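Local coordinates for lectin (Lotus tetragonolobus, PDB 2EIG), which probably binds L-fucosyl-containing sugars, as a calcium- and manganese-containing, glycosylated legume lectin of Lotus tetragonolobus seeds that assembles from four chains, at residues 3-6 and 7-10; 21-24 and 25-29; 107-110 and 111-114. All coordinates share one frame; numbering follows the deposited sequence.

Contact 1: 3-6 and 7-10; sequences FNYT and RFKD. With NAG (2-acetamido-2-deoxy-beta-D-glucopyranose), chain E.
Tyr5 and Phe8 pack against each other where the chain leaves the strand 2-5, and their meeting is the tight half of this local contact. CB of Tyr5 sits over one face of the Phe8 ring, 3.7 Å from Phe8 CE2, a CH-pi contact with CB 28° off the ring normal. The ring planes differ by only 19°, yet they are slid so far apart, with centroids 5.3 Å from each other, that they barely overlap. Tyr5 CG is anti to its carbonyl carbon (chi1 -61°), and its side chain crosses that of Phe8 at about a right angle; both residues are buried. The Arg7 carbonyl oxygen lies at the Tyr5 edge, near the ring plane, and Tyr5 OH is hydrogen-bonded to Ser13 OG. The other side is loose and faces solvent. There Thr6 and Arg7 are exposed, Arg7 with its chain extended from CG to NE. Asn4 ND2 is bonded covalently to NAG C1 at 1.4 Å, and Thr6 CG2 approaches NAG O5 at 3.7 Å. Asn4, Tyr5 and Thr6 form the Asn-X-Thr sequon of an N-glycosylation site, here where strand 2-5, which pairs with strand 214-226 in the legume lectin back sheet, gives way to a loop.

Contact 2: 21-24 and 25-29; sequences KIWT and DGRLA
A short beta hairpin, strand 21-23 turning back into strand 27-29, brings Trp23 beside Arg27 and Ile22 opposite Leu28. Its strands are antiparallel but strongly twisted, their short axes 131° apart. Lys21 and Ala29 form a hydrogen-bonded pair: Ala29 N donates to Lys21 O at 3.0 Å and Lys21 N to Ala29 O at 3.2 Å. Ile22 and Leu28 make the non-hydrogen-bonded pair that follows. Trp23 and Arg27 are again hydrogen-bonded, but unevenly. Trp23 N reaches Arg27 O at 2.8 Å along an almost straight N-H...O line (174°), whereas Arg27 N has only weak bonds, to the carbonyl oxygens of both Trp23 and Thr24. Asp25 and Gly26 complete the turn, both with positive phi.

On the face carrying Lys21, Trp23, Arg27 and Ala29, the indole and the arginine lie side by side and point the same way. Arg27 comes in at the pyrrole edge, its CG 3.1 Å from Trp23 CD1, and the indole and guanidinium planes are 53° apart. Thr24 OG1 stands 3.5 Å above the centre of one indole face, while Ala29 CB touches Trp23 CB at 3.7 Å. The other face bears Ile22 and Leu28.

Strand 214-226 flanks strand 27-29, and two of its residues engage the Trp23-Arg27 face: Asp217 forms a salt bridge with Arg27 NH1, and Arg215 makes a cation-pi contact with Trp23. The hairpin is therefore two-sided in its chemistry, apolar on the Ile22-Leu28 face, which packs on Phe8 and Phe16, and mixed aromatic and charged on the face of Trp23 and Arg27, where Asp217 probably offsets part of the positive charge that Arg27 and Arg215 bring beside the indole.

Contact 3: 107-110 and 111-114; sequences SSNS and QNQF
Asn109 and Gln111 meet at the bend of an irregular loop, with Ser110 between them. The amide oxygen OD1 of Asn109 lies 2.9 Å from Gln111 N and 3.0 Å from Gln111 CB, reaching past Ser110 to the backbone nitrogen and CB of Gln111. CG of Asn109 is anti to its own nitrogen (chi1 -161°), a setting that swings the amide forward along the chain. The Gln111 side chain bends at chi2 and folds back, bringing NE2 to 3.4 Å from Ser110 O; the two side-chain amides are turned 68° from each other. Asn112 ND2 comes to 3.1 Å from Asn109 O.

The peptide bond before Ser110 is cis, which is uncommon before a residue other than proline, and Ser110 has a positive phi of 114°; both go with the abrupt change of direction here. A water lies between the carbonyl oxygens of Ser110 and Asn112, 2.8 Å from Ser110 O and 2.7 Å from Asn112 O, and can bridge them, though it has more acceptors in reach than protons to give. Asn112 is positioned from the preceding part of the loop, its OD1 accepting a hydrogen bond from the backbone nitrogen of Asp106.

Farther out lies the second subunit, another copy of the protein. Asn109 O is hydrogen-bonded to Ser110 OG of that subunit, and Gln111 packs on Trp126 of the same neighbouring chain, so the bend belongs to a subunit interface. Within its own chain the loop connects strand 81-88 with strand 115-120, neighbours in the seven-stranded antiparallel sheet. Phe114, immediately before strand 115-120, pairs through its backbone with Asn141, just beyond strand 135-140, and Gln113 NE2 is hydrogen-bonded to Val195 O at the end of helix 192-195.

Contacts 1 and 2 adjoin, their centres 10 Å apart, and both reach the sheet containing strand 214-226. They are joined through a probable hydrogen bond from Phe8 N to Gly26 O, at 2.7 Å, and by Phe8 CB packing on Ile22 CD1 at 3.4 Å. Contact 3 lies across the chain's centre, with nearest atoms about 16 Å from contact 1 and about 17 Å from contact 2. All three are partly buried and peripheral, but differently: contact 1 combines an aromatic interior with a glycosylated surface, contact 2 adds regular strand pairing and charge, and contact 3 is polar, irregular and associated with a water, and is the one of the three touched by another subunit.

Contact 1: 3-6 and 7-10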
ATOM      1  N   PHE A   3      19.136  12.905 -14.469  1.00 20.86           N
ATOM      2  CA  PHE A   3      19.396  13.179 -15.873  1.00 20.81           C
ATOM      3  C   PHE A   3      18.083  13.504 -16.527  1.00 21.51           C
ATOM      4  O   PHE A   3      17.006  13.295 -15.938  1.00 21.74           O
ATOM      5  CB  PHE A   3      20.148  12.048 -16.604  1.00 20.91           C
ATOM      6  CG  PHE A   3      19.495  10.693 -16.504  1.00 19.05           C
ATOM      7  CD1 PHE A   3      18.449  10.331 -17.354  1.00 23.49           C
ATOM      8  CD2 PHE A   3      19.909   9.783 -15.544  1.00 19.38           C
ATOM      9  CE1 PHE A   3      17.832   9.012 -17.264  1.00 16.82           C
ATOM     10  CE2 PHE A   3      19.301   8.506 -15.408  1.00 17.73           C
ATOM     11  CZ  PHE A   3      18.281   8.117 -16.275  1.00 18.88           C
ATOM     12  N   ASN A   4      18.169  14.034 -17.732  1.00 22.32           N
ATOM     13  CA  ASN A   4      17.006  14.571 -18.411  1.00 24.43           C
ATOM     14  C   ASN A   4      17.388  14.664 -19.878  1.00 24.15           C
ATOM     15  O   ASN A   4      18.132  15.546 -20.277  1.00 23.74           O
ATOM     16  CB  ASN A   4      16.634  15.925 -17.772  1.00 25.21           C
ATOM     17  CG  ASN A   4      15.548  16.701 -18.547  1.00 30.09           C
ATOM     18  OD1 ASN A   4      14.926  16.195 -19.493  1.00 28.78           O
ATOM     19  ND2 ASN A   4      15.336  17.957 -18.130  1.00 36.77           N
ATOM     20  N   TYR A   5      16.907  13.704 -20.655  1.00 24.02           N
ATOM     21  CA  TYR A   5      17.054  13.680 -22.097  1.00 25.73           C
ATOM     22  C   TYR A   5      15.793  14.267 -22.719  1.00 26.72           C
ATOM     23  O   TYR A   5      14.721  13.662 -22.667  1.00 26.33           O
ATOM     24  CB  TYR A   5      17.186  12.232 -22.591  1.00 26.29           C
ATOM     25  CG  TYR A   5      18.395  11.527 -22.029  1.00 27.84           C
ATOM     26  CD1 TYR A   5      19.619  11.564 -22.712  1.00 31.03           C
ATOM     27  CD2 TYR A   5      18.328  10.840 -20.817  1.00 27.09           C
ATOM     28  CE1 TYR A   5      20.733  10.889 -22.217  1.00 30.95           C
ATOM     29  CE2 TYR A   5      19.441  10.194 -20.285  1.00 29.40           C
ATOM     30  CZ  TYR A   5      20.637  10.253 -20.966  1.00 30.22           C
ATOM     31  OH  TYR A   5      21.742   9.652 -20.448  1.00 31.52           O
ATOM     32  N   THR A   6      15.905  15.445 -23.303  1.00 27.16           N
ATOM     33  CA  THR A   6      14.768  16.036 -24.006  1.00 27.70           C
ATOM     34  C   THR A   6      14.754  15.406 -25.379  1.00 28.29           C
ATOM     35  O   THR A   6      13.708  15.323 -26.031  1.00 29.85           O
ATOM     36  CB  THR A   6      14.925  17.546 -24.109  1.00 27.70           C
ATOM     37  OG1 THR A   6      16.232  17.811 -24.621  1.00 26.25           O
ATOM     38  CG2 THR A   6      14.821  18.176 -22.741  1.00 26.96           C
ATOM     39  N   ARG A   7      15.935  14.991 -25.816  1.00 28.75           N
ATOM     40  CA  ARG A   7      16.096  14.014 -26.881  1.00 30.22           C
ATOM     41  C   ARG A   7      17.389  13.222 -26.660  1.00 29.88           C
ATOM     42  O   ARG A   7      18.219  13.542 -25.763  1.00 29.86           O
ATOM     43  CB  ARG A   7      16.108  14.654 -28.268  1.00 31.08           C
ATOM     44  CG  ARG A   7      17.274  15.587 -28.558  1.00 33.91           C
ATOM     45  CD  ARG A   7      17.022  16.098 -29.988  1.00 40.66           C
ATOM     46  NE  ARG A   7      18.108  16.857 -30.607  1.00 44.74           N
ATOM     47  CZ  ARG A   7      18.337  16.893 -31.929  1.00 48.19           C
ATOM     48  NH1 ARG A   7      17.585  16.178 -32.775  1.00 48.88           N
ATOM     49  NH2 ARG A   7      19.336  17.633 -32.415  1.00 47.06           N
ATOM     50  N   PHE A   8      17.584  12.213 -27.483  1.00 27.92           N
ATOM     51  CA  PHE A   8      18.742  11.365 -27.267  1.00 28.32           C
ATOM     52  C   PHE A   8      19.910  11.659 -28.170  1.00 27.70           C
ATOM     53  O   PHE A   8      19.780  11.716 -29.392  1.00 27.61           O
ATOM     54  CB  PHE A   8      18.344   9.891 -27.282  1.00 26.73           C
ATOM     55  CG  PHE A   8      17.271   9.568 -26.270  1.00 26.62           C
ATOM     56  CD1 PHE A   8      15.930   9.692 -26.605  1.00 25.64           C
ATOM     57  CD2 PHE A   8      17.612   9.174 -24.967  1.00 26.89           C
ATOM     58  CE1 PHE A   8      14.943   9.397 -25.661  1.00 23.57           C
ATOM     59  CE2 PHE A   8      16.632   8.889 -24.026  1.00 25.44           C
ATOM     60  CZ  PHE A   8      15.299   8.997 -24.391  1.00 26.15           C
ATOM     61  N   LYS A   9      21.052  11.862 -27.540  1.00 29.06           N
ATOM     62  CA  LYS A   9      22.282  12.055 -28.287  1.00 30.69           C
ATOM     63  C   LYS A   9      23.171  10.863 -28.060  1.00 30.68           C
ATOM     64  O   LYS A   9      23.181  10.236 -26.986  1.00 31.19           O
ATOM     65  CB  LYS A   9      23.004  13.341 -27.871  1.00 31.11           C
ATOM     66  CG  LYS A   9      22.179  14.279 -27.029  1.00 33.26           C
ATOM     67  CD  LYS A   9      22.785  15.665 -27.003  1.00 35.66           C
ATOM     68  CE  LYS A   9      22.680  16.307 -28.385  1.00 35.29           C
ATOM     69  NZ  LYS A   9      21.258  16.575 -28.777  1.00 36.82           N
ATOM     70  N   ASP A  10      23.914  10.551 -29.097  1.00 30.65           N
ATOM     71  CA  ASP A  10      24.853   9.454 -29.097  1.00 30.92           C
ATOM     72  C   ASP A  10      26.114   9.826 -28.266  1.00 30.60           C
ATOM     73  O   ASP A  10      27.205   9.990 -28.816  1.00 31.15           O
ATOM     74  CB  ASP A  10      25.212   9.200 -30.565  1.00 31.82           C
ATOM     75  CG  ASP A  10      25.893   7.926 -30.759  1.00 32.14           C
ATOM     76  OD1 ASP A  10      26.237   7.285 -29.732  1.00 36.78           O
ATOM     77  OD2 ASP A  10      26.071   7.540 -31.925  1.00 33.97           O
TER
HETATM   78  C1  NAG E1001      14.238  18.647 -18.778  1.00 44.60           C
HETATM   79  C2  NAG E1001      13.432  19.094 -17.564  1.00 50.75           C
HETATM   80  C3  NAG E1001      12.554  20.354 -17.758  1.00 52.79           C
HETATM   81  C4  NAG E1001      12.935  21.296 -18.921  1.00 51.99           C
HETATM   82  C5  NAG E1001      13.760  20.620 -20.019  1.00 50.62           C
HETATM   83  C6  NAG E1001      14.548  21.626 -20.851  1.00 53.04           C
HETATM   84  C7  NAG E1001      12.489  17.552 -15.930  1.00 53.82           C
HETATM   85  C8  NAG E1001      11.268  16.724 -15.639  1.00 54.23           C
HETATM   86  N2  NAG E1001      12.582  17.983 -17.187  1.00 52.76           N
HETATM   87  O3  NAG E1001      12.512  21.081 -16.531  1.00 54.80           O
HETATM   88  O4  NAG E1001      11.754  21.834 -19.483  1.00 52.04           O
HETATM   89  O5  NAG E1001      14.731  19.779 -19.443  1.00 46.97           O
HETATM   90  O6  NAG E1001      15.762  21.928 -20.181  1.00 54.55           O
HETATM   91  O7  NAG E1001      13.331  17.805 -15.055  1.00 55.19           O

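Contact 2: 21-24 and 25-29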
ATOM      1  N   LYS A  21      18.993   1.768 -30.844  1.00 19.35           N
ATOM      2  CA  LYS A  21      19.874   2.744 -31.547  1.00 19.87           C
ATOM      3  C   LYS A  21      19.280   4.117 -31.428  1.00 21.41           C
ATOM      4  O   LYS A  21      18.048   4.253 -31.352  1.00 21.67           O
ATOM      5  CB  LYS A  21      20.015   2.414 -33.045  1.00 18.41           C
ATOM      6  CG  LYS A  21      20.439   0.976 -33.418  1.00 19.38           C
ATOM      7  CD  LYS A  21      21.899   0.746 -33.108  1.00 20.64           C
ATOM      8  CE  LYS A  21      22.351  -0.660 -33.399  1.00 25.31           C
ATOM      9  NZ  LYS A  21      23.716  -0.707 -32.822  1.00 30.81           N
ATOM     10  N   ILE A  22      20.126   5.154 -31.390  1.00 24.48           N
ATOM     11  CA  ILE A  22      19.611   6.516 -31.618  1.00 27.92           C
ATOM     12  C   ILE A  22      19.170   6.527 -33.090  1.00 29.87           C
ATOM     13  O   ILE A  22      19.918   6.046 -33.947  1.00 30.93           O
ATOM     14  CB  ILE A  22      20.675   7.640 -31.332  1.00 27.70           C
ATOM     15  CG1 ILE A  22      21.238   7.539 -29.905  1.00 29.51           C
ATOM     16  CG2 ILE A  22      20.083   9.044 -31.563  1.00 28.74           C
ATOM     17  CD1 ILE A  22      20.183   7.457 -28.823  1.00 32.95           C
ATOM     18  N   TRP A  23      17.950   6.986 -33.371  1.00 31.95           N
ATOM     19  CA  TRP A  23      17.412   7.048 -34.750  1.00 34.61           C
ATOM     20  C   TRP A  23      17.051   8.506 -35.099  1.00 34.73           C
ATOM     21  O   TRP A  23      17.391   9.420 -34.344  1.00 33.95           O
ATOM     22  CB  TRP A  23      16.304   5.973 -35.000  1.00 36.18           C
ATOM     23  CG  TRP A  23      14.941   6.345 -35.653  1.00 40.15           C
ATOM     24  CD1 TRP A  23      14.003   7.247 -35.168  1.00 42.98           C
ATOM     25  CD2 TRP A  23      14.322   5.735 -36.813  1.00 41.43           C
ATOM     26  NE1 TRP A  23      12.869   7.265 -35.972  1.00 42.72           N
ATOM     27  CE2 TRP A  23      13.037   6.361 -36.990  1.00 42.83           C
ATOM     28  CE3 TRP A  23      14.728   4.755 -37.728  1.00 41.00           C
ATOM     29  CZ2 TRP A  23      12.173   6.036 -38.049  1.00 40.71           C
ATOM     30  CZ3 TRP A  23      13.860   4.431 -38.793  1.00 41.70           C
ATOM     31  CH2 TRP A  23      12.592   5.062 -38.932  1.00 41.83           C
ATOM     32  N   THR A  24      16.426   8.726 -36.251  1.00 35.43           N
ATOM     33  CA  THR A  24      16.119  10.090 -36.726  1.00 35.85           C
ATOM     34  C   THR A  24      15.569  11.024 -35.657  1.00 35.13           C
ATOM     35  O   THR A  24      14.730  10.621 -34.827  1.00 34.69           O
ATOM     36  CB  THR A  24      15.072  10.089 -37.854  1.00 36.30           C
ATOM     37  OG1 THR A  24      15.101   8.834 -38.553  1.00 38.20           O
ATOM     38  CG2 THR A  24      15.320  11.273 -38.807  1.00 36.94           C
ATOM     39  N   ASP A  25      16.042  12.272 -35.704  1.00 34.18           N
ATOM     40  CA  ASP A  25      15.510  13.369 -34.884  1.00 33.80           C
ATOM     41  C   ASP A  25      15.763  13.132 -33.391  1.00 31.67           C
ATOM     42  O   ASP A  25      14.892  13.462 -32.583  1.00 31.62           O
ATOM     43  CB  ASP A  25      13.981  13.522 -35.050  1.00 34.72           C
ATOM     44  CG  ASP A  25      13.555  14.032 -36.419  1.00 38.05           C
ATOM     45  OD1 ASP A  25      14.404  14.582 -37.144  1.00 39.56           O
ATOM     46  OD2 ASP A  25      12.334  13.893 -36.733  1.00 39.99           O
ATOM     47  N   GLY A  26      16.903  12.537 -33.049  1.00 29.48           N
ATOM     48  CA  GLY A  26      17.257  12.285 -31.656  1.00 27.22           C
ATOM     49  C   GLY A  26      16.330  11.348 -30.880  1.00 25.37           C
ATOM     50  O   GLY A  26      16.167  11.501 -29.683  1.00 23.80           O
ATOM     51  N   ARG A  27      15.713  10.377 -31.548  1.00 24.65           N
ATOM     52  CA  ARG A  27      14.801   9.494 -30.818  1.00 24.07           C
ATOM     53  C   ARG A  27      15.450   8.149 -30.498  1.00 21.96           C
ATOM     54  O   ARG A  27      16.401   7.744 -31.158  1.00 22.87           O
ATOM     55  CB  ARG A  27      13.389   9.455 -31.448  1.00 25.33           C
ATOM     56  CG  ARG A  27      13.098   8.436 -32.494  1.00 30.21           C
ATOM     57  CD  ARG A  27      11.986   9.029 -33.398  1.00 42.43           C
ATOM     58  NE  ARG A  27      10.914   8.083 -33.758  1.00 47.74           N
ATOM     59  CZ  ARG A  27       9.734   8.430 -34.299  1.00 52.26           C
ATOM     60  NH1 ARG A  27       8.813   7.494 -34.578  1.00 52.11           N
ATOM     61  NH2 ARG A  27       9.463   9.716 -34.561  1.00 52.46           N
ATOM     62  N   LEU A  28      15.001   7.511 -29.424  1.00 19.54           N
ATOM     63  CA  LEU A  28      15.527   6.229 -29.042  1.00 17.52           C
ATOM     64  C   LEU A  28      14.648   5.114 -29.624  1.00 16.64           C
ATOM     65  O   LEU A  28      13.506   4.922 -29.204  1.00 13.94           O
ATOM     66  CB  LEU A  28      15.651   6.139 -27.509  1.00 17.54           C
ATOM     67  CG  LEU A  28      15.980   4.729 -26.971  1.00 18.08           C
ATOM     68  CD1 LEU A  28      17.251   4.085 -27.608  1.00 15.71           C
ATOM     69  CD2 LEU A  28      16.102   4.858 -25.448  1.00 18.90           C
ATOM     70  N   ALA A  29      15.181   4.397 -30.613  1.00 16.80           N
ATOM     71  CA  ALA A  29      14.378   3.419 -31.331  1.00 16.64           C
ATOM     72  C   ALA A  29      14.685   2.000 -30.853  1.00 16.52           C
ATOM     73  O   ALA A  29      15.840   1.575 -30.787  1.00 15.04           O
ATOM     74  CB  ALA A  29      14.567   3.532 -32.774  1.00 16.01           C
TER

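Contact 3: 107-110 and 111-114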
ATOM      1  N   SER A 107      12.851 -17.219 -20.096  1.00 19.99           N
ATOM      2  CA  SER A 107      11.678 -18.064 -20.008  1.00 21.64           C
ATOM      3  C   SER A 107      11.973 -19.442 -19.428  1.00 22.19           C
ATOM      4  O   SER A 107      11.040 -20.105 -18.974  1.00 20.88           O
ATOM      5  CB  SER A 107      10.978 -18.221 -21.376  1.00 21.70           C
ATOM      6  OG  SER A 107      11.723 -19.048 -22.232  1.00 21.53           O
ATOM      7  N   SER A 108      13.254 -19.828 -19.393  1.00 22.87           N
ATOM      8  CA  SER A 108      13.663 -21.146 -18.889  1.00 24.86           C
ATOM      9  C   SER A 108      14.251 -21.075 -17.488  1.00 25.15           C
ATOM     10  O   SER A 108      15.045 -21.906 -17.134  1.00 25.39           O
ATOM     11  CB  SER A 108      14.719 -21.772 -19.804  1.00 24.47           C
ATOM     12  OG  SER A 108      14.256 -21.929 -21.123  1.00 27.29           O
ATOM     13  N   ASN A 109      13.824 -20.071 -16.726  1.00 26.78           N
ATOM     14  CA  ASN A 109      14.330 -19.632 -15.424  1.00 28.11           C
ATOM     15  C   ASN A 109      13.116 -18.739 -15.032  1.00 28.48           C
ATOM     16  O   ASN A 109      12.390 -18.393 -15.937  1.00 29.69           O
ATOM     17  CB  ASN A 109      15.521 -18.750 -15.717  1.00 27.55           C
ATOM     18  CG  ASN A 109      16.407 -18.578 -14.574  1.00 28.90           C
ATOM     19  OD1 ASN A 109      16.831 -17.484 -14.284  1.00 35.37           O
ATOM     20  ND2 ASN A 109      16.758 -19.662 -13.934  1.00 38.01           N
ATOM     21  N   SER A 110      12.775 -18.339 -13.815  1.00 30.05           N
ATOM     22  CA  SER A 110      13.088 -18.788 -12.436  1.00 30.39           C
ATOM     23  C   SER A 110      13.888 -17.877 -11.535  1.00 28.56           C
ATOM     24  O   SER A 110      13.451 -17.529 -10.434  1.00 29.90           O
ATOM     25  CB  SER A 110      13.609 -20.175 -12.312  1.00 31.20           C
ATOM     26  OG  SER A 110      12.970 -20.629 -11.122  1.00 34.65           O
ATOM     27  N   GLN A 111      15.095 -17.575 -11.956  1.00 26.83           N
ATOM     28  CA  GLN A 111      15.950 -16.686 -11.210  1.00 24.82           C
ATOM     29  C   GLN A 111      15.722 -15.247 -11.672  1.00 23.53           C
ATOM     30  O   GLN A 111      16.450 -14.337 -11.248  1.00 24.11           O
ATOM     31  CB  GLN A 111      17.420 -17.100 -11.375  1.00 24.36           C
ATOM     32  CG  GLN A 111      17.756 -18.429 -10.689  1.00 26.68           C
ATOM     33  CD  GLN A 111      17.316 -18.410  -9.236  1.00 29.02           C
ATOM     34  OE1 GLN A 111      17.983 -17.839  -8.460  1.00 26.79           O
ATOM     35  NE2 GLN A 111      16.120 -18.967  -8.902  1.00 32.02           N
ATOM     36  N   ASN A 112      14.726 -15.011 -12.516  1.00 20.85           N
ATOM     37  CA  ASN A 112      14.564 -13.659 -13.060  1.00 20.35           C
ATOM     38  C   ASN A 112      14.356 -12.628 -12.002  1.00 20.48           C
ATOM     39  O   ASN A 112      13.549 -12.803 -11.111  1.00 19.85           O
ATOM     40  CB  ASN A 112      13.459 -13.588 -14.085  1.00 21.12           C
ATOM     41  CG  ASN A 112      13.757 -14.426 -15.296  1.00 20.94           C
ATOM     42  OD1 ASN A 112      14.749 -14.198 -15.994  1.00 20.27           O
ATOM     43  ND2 ASN A 112      12.886 -15.390 -15.568  1.00 20.13           N
ATOM     44  N   GLN A 113      15.126 -11.558 -12.093  1.00 19.74           N
ATOM     45  CA  GLN A 113      15.151 -10.598 -11.039  1.00 19.80           C
ATOM     46  C   GLN A 113      15.101  -9.176 -11.638  1.00 18.18           C
ATOM     47  O   GLN A 113      16.018  -8.757 -12.319  1.00 16.97           O
ATOM     48  CB  GLN A 113      16.433 -10.807 -10.235  1.00 20.46           C
ATOM     49  CG  GLN A 113      16.339 -10.126  -8.926  1.00 22.61           C
ATOM     50  CD  GLN A 113      17.581 -10.274  -8.113  1.00 23.95           C
ATOM     51  OE1 GLN A 113      18.466 -11.044  -8.450  1.00 25.01           O
ATOM     52  NE2 GLN A 113      17.645  -9.552  -7.021  1.00 23.01           N
ATOM     53  N   PHE A 114      14.016  -8.464 -11.410  1.00 17.42           N
ATOM     54  CA  PHE A 114      13.830  -7.149 -12.059  1.00 17.48           C
ATOM     55  C   PHE A 114      12.537  -6.568 -11.594  1.00 16.87           C
ATOM     56  O   PHE A 114      11.629  -7.270 -11.084  1.00 18.01           O
ATOM     57  CB  PHE A 114      13.826  -7.246 -13.627  1.00 17.23           C
ATOM     58  CG  PHE A 114      12.647  -8.012 -14.171  1.00 16.78           C
ATOM     59  CD1 PHE A 114      11.413  -7.381 -14.336  1.00 18.38           C
ATOM     60  CD2 PHE A 114      12.748  -9.370 -14.420  1.00 17.64           C
ATOM     61  CE1 PHE A 114      10.310  -8.095 -14.754  1.00 20.27           C
ATOM     62  CE2 PHE A 114      11.646 -10.107 -14.828  1.00 16.85           C
ATOM     63  CZ  PHE A 114      10.436  -9.484 -14.997  1.00 17.73           C
TER
HETATM   64  O   HOH W   1      12.172 -15.000 -10.383  1.00 18.88           O